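Molinate hydrolase (PDB 4UB9) hydrolyses the thiocarbamate herbicide molinate, as a zinc-binding member of the amidohydrolase family. Local coordinates at the interface of chains A and B. Residues are numbered along the deposited sequence; one frame, centred on the assembly and turned at random. Chains: chain A/B, Molinate hydrolase.

The interface of chains A and B. Residues chain A 113, 117, 380, 490; chain B 116, 119, 200, 203.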
ATOM      1  N   GLU A 113       6.256   5.395  16.534  1.00 29.79           N
ATOM      2  CA  GLU A 113       6.603   4.810  17.832  1.00 30.94           C
ATOM      3  C   GLU A 113       7.493   5.736  18.624  1.00 28.81           C
ATOM      4  O   GLU A 113       7.264   5.982  19.809  1.00 32.04           O
ATOM      5  CB  GLU A 113       7.239   3.418  17.713  1.00 33.11           C
ATOM      6  CG  GLU A 113       8.532   3.357  16.910  1.00 34.96           C
ATOM      7  CD  GLU A 113       8.836   1.961  16.378  1.00 37.24           C
ATOM      8  OE1 GLU A 113       9.526   1.170  17.082  1.00 41.84           O
ATOM      9  OE2 GLU A 113       8.445   1.666  15.220  1.00 37.73           O
ATOM     10  N   ARG A 117       6.161   7.650  21.914  1.00 32.33           N
ATOM     11  CA  ARG A 117       6.796   7.196  23.135  1.00 34.40           C
ATOM     12  C   ARG A 117       7.296   8.358  23.945  1.00 33.36           C
ATOM     13  O   ARG A 117       7.284   8.321  25.154  1.00 32.87           O
ATOM     14  CB  ARG A 117       7.946   6.232  22.819  1.00 36.15           C
ATOM     15  CG  ARG A 117       8.491   5.475  24.040  1.00 38.02           C
ATOM     16  CD  ARG A 117       9.712   4.634  23.657  1.00 37.68           C
ATOM     17  NE  ARG A 117       9.438   3.593  22.688  1.00 35.99           N
ATOM     18  CZ  ARG A 117       8.895   2.415  22.990  1.00 36.43           C
ATOM     19  NH1 ARG A 117       8.562   2.125  24.233  1.00 36.73           N
ATOM     20  NH2 ARG A 117       8.658   1.518  22.023  1.00 33.50           N
ATOM     21  N   ASP A 380      15.240   0.480  19.252  1.00 34.50           N
ATOM     22  CA  ASP A 380      14.432  -0.539  18.540  1.00 37.39           C
ATOM     23  C   ASP A 380      14.709  -0.546  17.047  1.00 34.92           C
ATOM     24  O   ASP A 380      14.675  -1.599  16.396  1.00 37.14           O
ATOM     25  CB  ASP A 380      12.923  -0.382  18.759  1.00 38.65           C
ATOM     26  CG  ASP A 380      12.453  -0.941  20.060  1.00 35.34           C
ATOM     27  OD1 ASP A 380      13.075  -1.877  20.607  1.00 39.99           O
ATOM     28  OD2 ASP A 380      11.410  -0.463  20.534  1.00 37.84           O
ATOM     29  N   ARG A 490      13.749  -2.414  27.049  1.00 44.19           N
ATOM     30  CA  ARG A 490      12.520  -1.764  27.488  1.00 42.99           C
ATOM     31  C   ARG A 490      11.611  -2.751  28.172  1.00 42.92           C
ATOM     32  O   ARG A 490      11.127  -3.673  27.554  1.00 42.98           O
ATOM     33  CB  ARG A 490      11.822  -1.108  26.284  1.00 42.03           C
ATOM     34  CG  ARG A 490      12.442   0.252  25.925  1.00 39.02           C
ATOM     35  CD  ARG A 490      12.119   0.697  24.499  1.00 38.50           C
ATOM     36  NE  ARG A 490      12.748   1.983  24.166  1.00 38.11           N
ATOM     37  CZ  ARG A 490      12.825   2.498  22.943  1.00 37.91           C
ATOM     38  NH1 ARG A 490      12.307   1.861  21.886  1.00 38.64           N
ATOM     39  NH2 ARG A 490      13.432   3.658  22.764  1.00 38.62           N
TER
ATOM     40  N   ALA B 116       3.275   1.980  22.019  1.00 35.12           N
ATOM     41  CA  ALA B 116       4.557   2.623  22.279  1.00 33.79           C
ATOM     42  C   ALA B 116       4.424   3.625  23.427  1.00 34.23           C
ATOM     43  O   ALA B 116       5.297   3.762  24.291  1.00 34.54           O
ATOM     44  CB  ALA B 116       5.093   3.293  21.035  1.00 33.22           C
ATOM     45  N   GLU B 119       4.150   1.567  26.893  1.00 32.20           N
ATOM     46  CA  GLU B 119       5.103   0.512  27.226  1.00 34.02           C
ATOM     47  C   GLU B 119       5.738   0.858  28.572  1.00 33.56           C
ATOM     48  O   GLU B 119       6.185   1.956  28.758  1.00 29.09           O
ATOM     49  CB  GLU B 119       6.215   0.314  26.177  1.00 35.28           C
ATOM     50  CG  GLU B 119       6.992  -0.990  26.399  1.00 36.56           C
ATOM     51  CD  GLU B 119       7.808  -1.473  25.215  1.00 37.55           C
ATOM     52  OE1 GLU B 119       8.242  -0.641  24.385  1.00 37.78           O
ATOM     53  OE2 GLU B 119       8.074  -2.700  25.115  1.00 38.81           O
ATOM     54  N   PHE B 200      10.221  -3.883  17.577  1.00 35.06           N
ATOM     55  CA  PHE B 200       9.114  -3.464  18.434  1.00 33.00           C
ATOM     56  C   PHE B 200       7.920  -4.269  18.111  1.00 30.79           C
ATOM     57  O   PHE B 200       7.236  -4.760  18.991  1.00 29.66           O
ATOM     58  CB  PHE B 200       8.780  -1.981  18.277  1.00 35.49           C
ATOM     59  CG  PHE B 200       7.638  -1.511  19.164  1.00 34.41           C
ATOM     60  CD1 PHE B 200       7.646  -1.741  20.518  1.00 34.31           C
ATOM     61  CD2 PHE B 200       6.581  -0.833  18.629  1.00 37.05           C
ATOM     62  CE1 PHE B 200       6.605  -1.301  21.318  1.00 39.21           C
ATOM     63  CE2 PHE B 200       5.547  -0.381  19.415  1.00 39.82           C
ATOM     64  CZ  PHE B 200       5.558  -0.603  20.762  1.00 38.80           C
ATOM     65  N   ARG B 203       8.357  -7.704  19.633  1.00 30.81           N
ATOM     66  CA  ARG B 203       8.242  -7.702  21.079  1.00 30.33           C
ATOM     67  C   ARG B 203       6.747  -7.638  21.504  1.00 36.84           C
ATOM     68  O   ARG B 203       6.336  -8.267  22.456  1.00 39.56           O
ATOM     69  CB  ARG B 203       9.060  -6.569  21.670  1.00 30.75           C
ATOM     70  CG  ARG B 203       8.993  -6.492  23.189  1.00 30.07           C
ATOM     71  CD  ARG B 203      10.044  -5.573  23.755  1.00 32.24           C
ATOM     72  NE  ARG B 203       9.801  -4.126  23.578  1.00 38.42           N
ATOM     73  CZ  ARG B 203      10.484  -3.319  22.760  1.00 36.53           C
ATOM     74  NH1 ARG B 203      11.437  -3.797  21.957  1.00 36.79           N
ATOM     75  NH2 ARG B 203      10.211  -2.027  22.718  1.00 35.44           N
TER
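B:Arg203 meets A:Asp380 end-on across the interface, NH1 to OD1 at 2.9 Å and NH2 to OD2 at 2.9 Å, both nearly straight and with the oxygens close to the guanidinium plane. The planes of the two groups are turned 33° apart, and OD1 is met on its syn side but tilted from the carboxylate plane. The chain, bent at chi3 (74°), brings the guanidinium where its NE and NH2 flank meets B:Glu119 of its own chain, NE reaching OE2 at 2.7 Å and NH2 reaching OE1. Arginine suits this place because its flat, many-donor group serves two carboxylates at once; a methionine in its place would probably leave A:Asp380 without its partner across the interface and B:Glu119 held here mainly through OE1 by A:Arg117.

A second salt bridge crosses from A:Arg117, whose NH1 lies 2.8 Å from B:Glu119 OE1 and meets the anti lone pair of that oxygen, the syn one being met by B:Arg203 NH2. A:Arg490 NH1 approaches A:Asp380 OD2 from above the carboxylate plane, adding positive charge that probably steadies the acid.

Among cation-pi and apolar contacts, A:Arg117 NH2 sits over the face of B:Phe200 toward its rim, 3.9 Å from the ring centroid, with guanidinium and ring almost perpendicular (83°); an aromatic face suits a cation. B:Ala116, with its small methyl, probably lets the helices approach, CB lying 3.9 Å from A:Glu113 CA.

Helix 111-118 of both chains, helix 379-383 of chain A and helix 198-209 of chain B frame this patch, with B:Glu119 just past its helix and A:Arg490 in a loop near the C-terminus; the two-fold contact belongs to the deposited four-chain assembly, which alone does not prove it biological.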